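Local coordinates for membrane-bound lytic murein transglycosylase A (Burkholderia pseudomallei, PDB 6QK4), which probably cleaves the beta-1,4 glycosidic bond between N-acetylmuramic acid and N-acetylglucosamine in peptidoglycan, leaving a 1,6-anhydro bond in the muramic acid, at residues A59-A64 with G283-L288; G148-N153 with P237-F242; E154-D159 with V175-G180; T291-N296 with Y320-G325. One frame throughout, in Å; residues are numbered along the deposited sequence.

From the N terminus, segment 59-64 opens the longest loop, closed by contact 1 at 283-288, which ties an N-terminal helical region to the 3D domain. Nested in it, contact 2 joins the loop after helix 141-147 to strand 240-244, and inside contact 2, contact 3 joins strands 154-158 and 173-177. Contacts 2 and 3 both belong to the MltA specific insert domain; their centres are about 17 Å apart, and they touch where Phe242 CB packs on Leu155 CD2. Contact 4 follows contact 1 in series within the 3D domain, joining the loop between strands 285-291 and 298-307 to strand 317-324. Leu288 and Tyr320 bring contacts 1 and 4 together. No two loops cross.

Contact 1: A59-A64 with G283-L288; sequences ANWQRA and GTPVFL
Trp61 reaches from a helical region near the N terminus to Pro285, at the start of strand 285-291 in the 3D domain, a family grouped with the double-psi beta barrels. The tryptophan sits just ahead of helix 62-68, and the disulfide Cys52-Cys65 ties that helix to helix 44-55 close by. The two backbones stay well apart, with the CA atoms of Trp61 and Gly283 10.3 Å from each other, and the gap is bridged by the length of the indole. Its CG stands beside the backbone N and anti to the carbonyl carbon (chi1 -79°), while chi2 of 78° turns the ring roughly across the CA-CB-CG plane, and the six-membered end leads. Trp61 and Pro285 approach from opposite directions. Pro285 CG lies at the rim of the indole, near its plane, 3.7 Å from Trp61 CH2, and Pro285 CD lies 3.9 Å from the same Trp61 CH2. This pairing of Trp61 with Pro285 is apolar, and both residues are buried.

Around it, Phe87 forms an edge-to-face pair with Trp61, and Leu55, Asn51 and Pro346 also touch the indole. Gly283 has a positive phi of 101°, at which a CB would run into the carbonyl O of the preceding residue. The carbonyl of Gly283 accepts a hydrogen bond from Asn51 ND2, on helix 44-55. This same Gly283 O approaches the indole obliquely, 3.7 Å from Trp61 CZ2.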
# COMPACT_ATOMS: atom_id res chain seq x y z
N ALA A 59 27.58 -9.77 -6.75
CA ALA A 59 28.55 -10.56 -6.01
C ALA A 59 28.09 -10.97 -4.60
O ALA A 59 28.27 -12.13 -4.19
CB ALA A 59 29.86 -9.76 -5.93
N ASN A 60 27.56 -10.00 -3.83
CA ASN A 60 27.29 -10.23 -2.41
C ASN A 60 26.06 -11.10 -2.21
O ASN A 60 25.91 -11.70 -1.14
CB ASN A 60 27.05 -8.92 -1.64
CG ASN A 60 28.27 -8.10 -1.52
OD1 ASN A 60 29.38 -8.61 -1.62
ND2 ASN A 60 28.09 -6.80 -1.32
N TRP A 61 25.20 -11.20 -3.23
CA TRP A 61 23.92 -11.91 -3.19
C TRP A 61 23.93 -13.25 -3.90
O TRP A 61 23.01 -14.04 -3.73
CB TRP A 61 22.82 -11.01 -3.79
CG TRP A 61 22.36 -9.96 -2.81
CD1 TRP A 61 23.01 -8.78 -2.47
CD2 TRP A 61 21.21 -10.06 -1.97
NE1 TRP A 61 22.24 -8.09 -1.50
CE2 TRP A 61 21.16 -8.87 -1.17
CE3 TRP A 61 20.18 -11.02 -1.83
CZ2 TRP A 61 20.11 -8.62 -0.26
CZ3 TRP A 61 19.15 -10.76 -0.93
CH2 TRP A 61 19.13 -9.56 -0.17
N GLN A 62 25.00 -13.60 -4.64
CA GLN A 62 24.90 -14.79 -5.47
C GLN A 62 24.64 -16.03 -4.64
O GLN A 62 23.79 -16.86 -5.01
CB GLN A 62 26.21 -14.95 -6.30
CG GLN A 62 26.36 -13.98 -7.41
CD GLN A 62 27.74 -14.12 -8.13
OE1 GLN A 62 28.46 -15.12 -7.92
NE2 GLN A 62 28.09 -13.13 -8.97
N ARG A 63 25.40 -16.24 -3.56
CA ARG A 63 25.21 -17.46 -2.80
C ARG A 63 23.85 -17.50 -2.13
O ARG A 63 23.21 -18.55 -2.08
CB ARG A 63 26.27 -17.61 -1.71
CG ARG A 63 27.64 -18.00 -2.25
CD ARG A 63 28.63 -17.90 -1.08
NE ARG A 63 28.23 -18.73 0.07
CZ ARG A 63 27.86 -18.27 1.27
NH1 ARG A 63 27.83 -16.95 1.52
NH2 ARG A 63 27.52 -19.13 2.23
N ALA A 64 23.45 -16.40 -1.49
CA ALA A 64 22.15 -16.40 -0.81
C ALA A 64 21.01 -16.66 -1.79
O ALA A 64 20.06 -17.39 -1.46
CB ALA A 64 21.92 -15.06 -0.09
N GLY A 283 16.09 -3.46 -2.29
CA GLY A 283 16.58 -4.82 -2.18
C GLY A 283 16.93 -5.22 -0.74
O GLY A 283 17.12 -6.42 -0.48
N THR A 284 17.02 -4.25 0.20
CA THR A 284 17.42 -4.58 1.58
C THR A 284 16.27 -5.32 2.25
O THR A 284 15.14 -4.79 2.28
CB THR A 284 17.73 -3.31 2.40
OG1 THR A 284 18.69 -2.50 1.68
CG2 THR A 284 18.27 -3.68 3.79
N PRO A 285 16.49 -6.50 2.81
CA PRO A 285 15.48 -7.08 3.70
C PRO A 285 15.53 -6.36 5.04
O PRO A 285 16.59 -5.95 5.50
CB PRO A 285 15.92 -8.55 3.87
CG PRO A 285 17.10 -8.73 2.84
CD PRO A 285 17.71 -7.33 2.73
N VAL A 286 14.36 -6.18 5.67
CA VAL A 286 14.21 -5.37 6.88
C VAL A 286 13.34 -6.18 7.84
O VAL A 286 12.25 -6.62 7.46
CB VAL A 286 13.52 -4.02 6.63
CG1 VAL A 286 13.43 -3.18 7.95
CG2 VAL A 286 14.29 -3.21 5.57
N PHE A 287 13.79 -6.34 9.11
CA PHE A 287 12.88 -6.90 10.08
C PHE A 287 12.20 -5.72 10.76
O PHE A 287 12.88 -4.83 11.28
CB PHE A 287 13.57 -7.81 11.12
CG PHE A 287 12.53 -8.61 11.88
CD1 PHE A 287 11.90 -9.68 11.26
CD2 PHE A 287 12.06 -8.17 13.11
CE1 PHE A 287 10.92 -10.37 11.86
CE2 PHE A 287 10.99 -8.88 13.75
CZ PHE A 287 10.40 -9.96 13.10
N LEU A 288 10.86 -5.68 10.65
CA LEU A 288 10.05 -4.56 11.09
C LEU A 288 9.29 -4.96 12.36
O LEU A 288 8.57 -5.94 12.35
CB LEU A 288 9.08 -4.16 9.95
CG LEU A 288 8.27 -2.89 10.17
CD1 LEU A 288 9.15 -1.67 10.40
CD2 LEU A 288 7.33 -2.66 8.93

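Contact 2: G148-N153 with P237-F242; sequences GALSGN and PRFVFF
The ring of Phe241 receives Leu150 CD2 at its edge, close to the ring plane, while one of its faces is covered by Phe239 CD2, 3.7 Å above the plane of Phe241 and displaced toward the rim. Trp128 adds an edge-to-face partner to Phe241. This cluster lies in the MltA specific insert domain, a family grouped with ribosomal protein L25, where the loop between helix 141-147 and strand 154-158 packs on strand 240-244 and the residue just before it.

Leu150 enters alone from the loop and divides its two methyls between the phenylalanines. Leu150 CD2 comes within 3.6 Å of Phe241 CE1, with the two side chains crossing at about a right angle. Leu150 CD1 meets the Phe239 ring obliquely, 4.0 Å from Phe239 CZ, the two side chains pointing at each other. Phe239 swings its CG anti to the backbone N (chi1 -159°), whereas Phe241 places CG beside N (chi1 -58°). Tyr126 touches all three residues.

Two turns present the leucine, a type I turn from Gly148 to Ser151 and a type II turn from Leu150 to Asn153, the latter closed by Asn153 N bonding to Leu150 O at 2.9 Å.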
# COMPACT_ATOMS: atom_id res chain seq x y z
N GLY A 148 -22.57 17.74 -18.78
CA GLY A 148 -22.40 16.98 -20.00
C GLY A 148 -20.96 16.91 -20.53
O GLY A 148 -20.68 16.11 -21.44
N ALA A 149 -20.06 17.73 -19.99
CA ALA A 149 -18.67 17.73 -20.41
C ALA A 149 -18.00 16.37 -20.26
O ALA A 149 -17.01 16.11 -20.96
CB ALA A 149 -17.92 18.80 -19.61
N LEU A 150 -18.49 15.49 -19.38
CA LEU A 150 -17.82 14.19 -19.23
C LEU A 150 -18.35 13.11 -20.17
O LEU A 150 -17.65 12.12 -20.42
CB LEU A 150 -17.93 13.70 -17.79
CG LEU A 150 -17.31 14.62 -16.74
CD1 LEU A 150 -17.40 13.99 -15.34
CD2 LEU A 150 -15.88 15.09 -17.06
N SER A 151 -19.55 13.29 -20.72
CA SER A 151 -20.16 12.28 -21.58
C SER A 151 -19.25 11.91 -22.74
O SER A 151 -18.63 12.78 -23.36
CB SER A 151 -21.49 12.79 -22.12
OG SER A 151 -22.33 13.19 -21.06
N GLY A 152 -19.16 10.60 -23.03
CA GLY A 152 -18.27 10.10 -24.06
C GLY A 152 -16.82 10.03 -23.67
O GLY A 152 -16.01 9.56 -24.47
N ASN A 153 -16.44 10.48 -22.47
CA ASN A 153 -15.05 10.39 -22.03
C ASN A 153 -14.85 9.26 -21.03
O ASN A 153 -13.88 9.28 -20.26
CB ASN A 153 -14.61 11.73 -21.43
CG ASN A 153 -14.51 12.84 -22.48
OD1 ASN A 153 -13.60 12.85 -23.31
ND2 ASN A 153 -15.47 13.75 -22.46
N PRO A 237 -15.98 18.42 -3.65
CA PRO A 237 -15.88 19.09 -4.95
C PRO A 237 -14.75 18.56 -5.82
O PRO A 237 -14.80 18.72 -7.05
CB PRO A 237 -15.68 20.57 -4.59
CG PRO A 237 -15.20 20.58 -3.20
CD PRO A 237 -15.71 19.32 -2.51
N ARG A 238 -13.74 17.92 -5.23
CA ARG A 238 -12.64 17.42 -6.05
C ARG A 238 -13.09 16.25 -6.92
O ARG A 238 -13.91 15.42 -6.50
CB ARG A 238 -11.47 17.01 -5.15
CG ARG A 238 -10.21 16.78 -5.92
CD ARG A 238 -9.10 16.50 -4.95
NE ARG A 238 -7.79 16.45 -5.59
CZ ARG A 238 -7.14 17.50 -6.11
NH1 ARG A 238 -7.68 18.72 -6.08
NH2 ARG A 238 -5.95 17.32 -6.66
N PHE A 239 -12.55 16.20 -8.14
CA PHE A 239 -12.82 15.17 -9.15
C PHE A 239 -11.52 14.77 -9.85
O PHE A 239 -10.85 15.61 -10.45
CB PHE A 239 -13.84 15.64 -10.20
CG PHE A 239 -14.49 14.50 -10.92
CD1 PHE A 239 -15.61 13.86 -10.36
CD2 PHE A 239 -13.95 14.01 -12.10
CE1 PHE A 239 -16.19 12.77 -11.02
CE2 PHE A 239 -14.51 12.91 -12.75
CZ PHE A 239 -15.63 12.28 -12.20
N VAL A 240 -11.22 13.47 -9.86
CA VAL A 240 -9.96 12.97 -10.40
C VAL A 240 -10.23 12.16 -11.66
O VAL A 240 -11.16 11.36 -11.70
CB VAL A 240 -9.23 12.14 -9.33
CG1 VAL A 240 -8.00 11.41 -9.90
CG2 VAL A 240 -8.92 13.01 -8.11
N PHE A 241 -9.40 12.38 -12.68
CA PHE A 241 -9.47 11.70 -13.96
C PHE A 241 -8.36 10.66 -14.03
O PHE A 241 -7.43 10.67 -13.23
CB PHE A 241 -9.31 12.68 -15.11
CG PHE A 241 -10.35 13.76 -15.10
CD1 PHE A 241 -11.59 13.51 -15.64
CD2 PHE A 241 -10.09 14.98 -14.49
CE1 PHE A 241 -12.59 14.51 -15.64
CE2 PHE A 241 -11.06 15.97 -14.47
CZ PHE A 241 -12.31 15.73 -15.05
N PHE A 242 -8.48 9.78 -15.01
CA PHE A 242 -7.59 8.63 -15.11
C PHE A 242 -7.06 8.46 -16.53
O PHE A 242 -7.66 8.91 -17.51
CB PHE A 242 -8.32 7.33 -14.71
CG PHE A 242 -8.75 7.34 -13.28
CD1 PHE A 242 -7.84 6.99 -12.28
CD2 PHE A 242 -10.03 7.71 -12.92
CE1 PHE A 242 -8.24 7.02 -10.92
CE2 PHE A 242 -10.45 7.73 -11.57
CZ PHE A 242 -9.56 7.39 -10.58

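Contact 3: E154-D159 with V175-G180; sequences ELVWVD and VVLDDG
Strands 154-158 and 175-177, which meet through Val156, Val158, Val175 and Leu177, run nearly perpendicular, their directions 81° apart and their axes 8.8 Å from each other at closest approach, with no hydrogen bond between them. The join is made by methyl groups alone. A chi1 of 65° sets Val156 CG1 between the backbone N and the carbonyl carbon and leaves CG2 anti to N; Val156 CG2 meets Leu177 CD2 at 3.4 Å, tighter than ordinary van der Waals contact. The CB of Leu177 does not itself aim at the other strand; CG sits beside the backbone N, chi2 of 169° extends CD1, and the other branch, CD2, turns across to the valine. The same Val156 CG2 lies more loosely against Val175 CG1, 4.4 Å away. Val158 adds CG1, 4.1 Å from Val175 CG1, the two side chains crossing at about a right angle.

Both strands pair with strand 101-114 in the MltA specific insert domain, strand 154-158 antiparallel and 173-177 parallel, and helix 161-170 makes the connection between them. Met183, on the strand that follows, touches both Val156 and Leu177, while Leu125 lies on Val156 and Leu111 on Val158. Beyond Leu177 the chain turns toward strand 182-190: Gly180 N bonds to Leu177 O at 3.0 Å, and Asp178 OD2 forms a salt bridge with Arg118 NH1.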
# COMPACT_ATOMS: atom_id res chain seq x y z
N GLU A 154 -15.77 8.29 -21.01
CA GLU A 154 -15.69 7.19 -20.07
C GLU A 154 -14.52 6.27 -20.44
O GLU A 154 -14.29 5.99 -21.62
CB GLU A 154 -17.02 6.42 -20.05
CG GLU A 154 -18.24 7.24 -19.62
CD GLU A 154 -18.89 7.99 -20.78
OE1 GLU A 154 -18.36 7.87 -21.90
OE2 GLU A 154 -19.89 8.71 -20.55
N LEU A 155 -13.74 5.85 -19.44
CA LEU A 155 -12.62 4.96 -19.66
C LEU A 155 -13.03 3.49 -19.45
O LEU A 155 -12.65 2.63 -20.25
CB LEU A 155 -11.46 5.36 -18.73
CG LEU A 155 -10.20 4.52 -18.70
CD1 LEU A 155 -9.57 4.46 -20.12
CD2 LEU A 155 -9.17 5.01 -17.63
N VAL A 156 -13.88 3.25 -18.46
CA VAL A 156 -14.32 1.91 -18.08
C VAL A 156 -15.46 2.09 -17.08
O VAL A 156 -15.63 3.17 -16.49
CB VAL A 156 -13.12 1.13 -17.49
CG1 VAL A 156 -12.64 1.77 -16.18
CG2 VAL A 156 -13.44 -0.32 -17.28
N TRP A 157 -16.25 1.03 -16.88
CA TRP A 157 -17.41 1.08 -15.99
C TRP A 157 -17.24 0.12 -14.82
O TRP A 157 -17.02 -1.07 -15.03
CB TRP A 157 -18.69 0.75 -16.77
CG TRP A 157 -18.92 1.68 -17.91
CD1 TRP A 157 -18.35 1.63 -19.17
CD2 TRP A 157 -19.76 2.82 -17.89
NE1 TRP A 157 -18.81 2.68 -19.93
CE2 TRP A 157 -19.69 3.42 -19.17
CE3 TRP A 157 -20.59 3.39 -16.91
CZ2 TRP A 157 -20.40 4.57 -19.49
CZ3 TRP A 157 -21.31 4.53 -17.24
CH2 TRP A 157 -21.21 5.11 -18.52
N VAL A 158 -17.40 0.62 -13.58
CA VAL A 158 -17.17 -0.26 -12.44
C VAL A 158 -18.46 -0.50 -11.65
O VAL A 158 -19.54 0.02 -11.96
CB VAL A 158 -16.01 0.29 -11.54
CG1 VAL A 158 -14.74 0.44 -12.34
CG2 VAL A 158 -16.39 1.68 -10.88
N ASP A 159 -18.31 -1.32 -10.60
CA ASP A 159 -19.27 -2.05 -9.79
C ASP A 159 -19.94 -1.20 -8.73
O ASP A 159 -21.05 -1.52 -8.28
CB ASP A 159 -18.48 -3.13 -9.02
CG ASP A 159 -19.07 -4.43 -9.15
OD1 ASP A 159 -20.09 -4.50 -9.86
OD2 ASP A 159 -18.56 -5.37 -8.53
N VAL A 175 -8.34 -2.51 -12.35
CA VAL A 175 -9.74 -2.86 -12.57
C VAL A 175 -9.79 -4.26 -13.19
O VAL A 175 -9.26 -4.48 -14.29
CB VAL A 175 -10.45 -1.84 -13.48
CG1 VAL A 175 -11.94 -2.21 -13.61
CG2 VAL A 175 -10.31 -0.43 -12.88
N VAL A 176 -10.37 -5.21 -12.46
CA VAL A 176 -10.56 -6.56 -12.99
C VAL A 176 -11.80 -6.51 -13.87
O VAL A 176 -12.89 -6.20 -13.38
CB VAL A 176 -10.74 -7.57 -11.85
CG1 VAL A 176 -11.09 -8.92 -12.42
CG2 VAL A 176 -9.46 -7.63 -11.02
N LEU A 177 -11.62 -6.75 -15.18
CA LEU A 177 -12.72 -6.61 -16.13
C LEU A 177 -13.45 -7.93 -16.36
O LEU A 177 -12.86 -9.01 -16.22
CB LEU A 177 -12.24 -6.09 -17.48
CG LEU A 177 -11.56 -4.72 -17.49
CD1 LEU A 177 -10.90 -4.46 -18.84
CD2 LEU A 177 -12.57 -3.64 -17.17
N ASP A 178 -14.71 -7.83 -16.80
CA ASP A 178 -15.54 -9.02 -16.95
C ASP A 178 -15.10 -9.86 -18.14
O ASP A 178 -15.53 -11.01 -18.24
CB ASP A 178 -17.02 -8.66 -17.06
CG ASP A 178 -17.35 -7.85 -18.33
OD1 ASP A 178 -16.42 -7.35 -19.00
OD2 ASP A 178 -18.54 -7.72 -18.63
N ASP A 179 -14.29 -9.28 -19.04
CA ASP A 179 -13.38 -9.96 -19.95
C ASP A 179 -12.78 -11.23 -19.38
O ASP A 179 -12.87 -12.31 -19.98
CB ASP A 179 -12.17 -9.07 -20.26
CG ASP A 179 -12.31 -8.33 -21.54
OD1 ASP A 179 -11.28 -7.84 -22.05
OD2 ASP A 179 -13.44 -8.24 -22.03
N GLY A 180 -12.16 -11.09 -18.22
CA GLY A 180 -11.07 -11.93 -17.81
C GLY A 180 -9.71 -11.28 -17.97
O GLY A 180 -8.69 -11.96 -17.79

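Contact 4: T291-N296 with Y320-G325; sequences TRPMTN and YFWGLG
The carbonyl O of Arg292 is held by Asn296 N at 2.9 Å, closing the loop that carries Arg292 and Pro293 onto Trp322. Arg292 has an extended chain from CG to NE, which takes its guanidinium to the rim of the indole. There Arg292 NH1 lies near the ring plane, 3.6 Å from Trp322 CH2 and 3.7 Å from Trp322 CZ3; the guanidinium meets the edge of the indole and does not lie over a face, and the two planes are 55° apart. Pro293 comes head-on against Trp322 but obliquely to the ring, its CD 3.6 Å from Trp322 CZ2.

Both segments belong to the 3D domain, related to double-psi beta barrels, and the contact joins the loop between strands 285-291 and 298-307 to strand 317-324. Trp322 places CG beside its backbone N (chi1 -82°). One face of the indole is covered by Tyr320 CE2, 3.6 Å above the Trp322 ring plane and over its centre, and Trp322 CD1 in turn lies at the edge of the tyrosine ring. Tyr320 OH bonds to Glu270 OE1. Gln331, from helix 326-334, touches both Pro293 and Trp322, and Gly325 occupies the N-cap position of that helix.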
# COMPACT_ATOMS: atom_id res chain seq x y z
N THR A 291 3.03 -2.18 15.19
CA THR A 291 1.75 -2.68 15.67
C THR A 291 0.71 -2.60 14.55
O THR A 291 0.89 -1.88 13.57
CB THR A 291 1.21 -1.87 16.90
OG1 THR A 291 1.27 -0.47 16.61
CG2 THR A 291 2.08 -2.13 18.13
N ARG A 292 -0.41 -3.33 14.75
CA ARG A 292 -1.49 -3.33 13.76
C ARG A 292 -2.38 -2.12 13.94
O ARG A 292 -2.72 -1.78 15.06
CB ARG A 292 -2.34 -4.57 13.90
CG ARG A 292 -1.64 -5.86 13.73
CD ARG A 292 -2.66 -6.93 13.37
NE ARG A 292 -1.91 -8.07 12.87
CZ ARG A 292 -1.81 -8.38 11.60
NH1 ARG A 292 -2.48 -7.68 10.69
NH2 ARG A 292 -1.08 -9.44 11.25
N PRO A 293 -2.86 -1.53 12.86
CA PRO A 293 -3.56 -0.24 12.96
C PRO A 293 -4.86 -0.25 13.76
O PRO A 293 -5.17 0.75 14.43
CB PRO A 293 -3.83 0.12 11.49
CG PRO A 293 -3.47 -1.09 10.66
CD PRO A 293 -2.49 -1.91 11.48
N MET A 294 -5.69 -1.29 13.68
CA MET A 294 -6.99 -1.12 14.33
C MET A 294 -7.03 -1.75 15.71
O MET A 294 -7.67 -1.22 16.63
CB MET A 294 -8.13 -1.71 13.48
CG MET A 294 -8.02 -1.38 12.00
SD MET A 294 -8.78 0.21 11.65
CE MET A 294 -10.06 -0.21 10.49
N THR A 295 -6.30 -2.84 15.88
CA THR A 295 -6.29 -3.52 17.17
C THR A 295 -5.12 -3.12 18.04
O THR A 295 -5.10 -3.49 19.22
CB THR A 295 -6.20 -5.02 16.99
OG1 THR A 295 -4.93 -5.29 16.36
CG2 THR A 295 -7.36 -5.50 16.09
N ASN A 296 -4.09 -2.48 17.46
CA ASN A 296 -2.88 -2.11 18.18
C ASN A 296 -2.08 -3.31 18.67
O ASN A 296 -1.19 -3.17 19.49
CB ASN A 296 -3.19 -1.16 19.36
CG ASN A 296 -1.99 -0.30 19.74
OD1 ASN A 296 -1.31 0.28 18.87
ND2 ASN A 296 -1.72 -0.20 21.03
N TYR A 320 4.12 0.39 4.71
CA TYR A 320 3.88 -1.06 4.70
C TYR A 320 2.82 -1.41 3.63
O TYR A 320 1.70 -0.87 3.68
CB TYR A 320 3.38 -1.44 6.10
CG TYR A 320 3.20 -2.88 6.43
CD1 TYR A 320 4.30 -3.67 6.73
CD2 TYR A 320 1.97 -3.45 6.47
CE1 TYR A 320 4.13 -5.02 7.06
CE2 TYR A 320 1.77 -4.77 6.85
CZ TYR A 320 2.86 -5.55 7.13
OH TYR A 320 2.67 -6.87 7.46
N PHE A 321 3.17 -2.29 2.69
CA PHE A 321 2.21 -2.63 1.63
C PHE A 321 1.24 -3.67 2.15
O PHE A 321 1.62 -4.83 2.35
CB PHE A 321 2.94 -3.12 0.37
CG PHE A 321 2.01 -3.50 -0.73
CD1 PHE A 321 1.17 -2.55 -1.29
CD2 PHE A 321 1.96 -4.80 -1.20
CE1 PHE A 321 0.31 -2.90 -2.33
CE2 PHE A 321 1.13 -5.17 -2.22
CZ PHE A 321 0.30 -4.20 -2.83
N TRP A 322 -0.02 -3.26 2.37
CA TRP A 322 -1.04 -4.17 2.89
C TRP A 322 -1.63 -5.09 1.84
O TRP A 322 -2.17 -6.14 2.23
CB TRP A 322 -2.16 -3.35 3.57
CG TRP A 322 -1.81 -2.96 4.94
CD1 TRP A 322 -1.31 -1.76 5.36
CD2 TRP A 322 -1.87 -3.80 6.10
NE1 TRP A 322 -1.11 -1.78 6.69
CE2 TRP A 322 -1.42 -3.02 7.18
CE3 TRP A 322 -2.25 -5.12 6.32
CZ2 TRP A 322 -1.37 -3.51 8.49
CZ3 TRP A 322 -2.18 -5.61 7.63
CH2 TRP A 322 -1.76 -4.80 8.69
N GLY A 323 -1.46 -4.83 0.52
CA GLY A 323 -2.06 -5.75 -0.41
C GLY A 323 -3.10 -5.07 -1.30
O GLY A 323 -3.10 -3.83 -1.44
N LEU A 324 -3.99 -5.87 -1.90
CA LEU A 324 -4.98 -5.42 -2.87
C LEU A 324 -6.36 -5.39 -2.24
O LEU A 324 -6.75 -6.30 -1.50
CB LEU A 324 -5.08 -6.33 -4.10
CG LEU A 324 -3.83 -6.63 -4.93
CD1 LEU A 324 -4.23 -7.39 -6.19
CD2 LEU A 324 -3.17 -5.38 -5.30
N GLY A 325 -7.15 -4.37 -2.59
CA GLY A 325 -8.55 -4.37 -2.23
C GLY A 325 -8.87 -3.55 -0.99
O GLY A 325 -8.00 -2.97 -0.33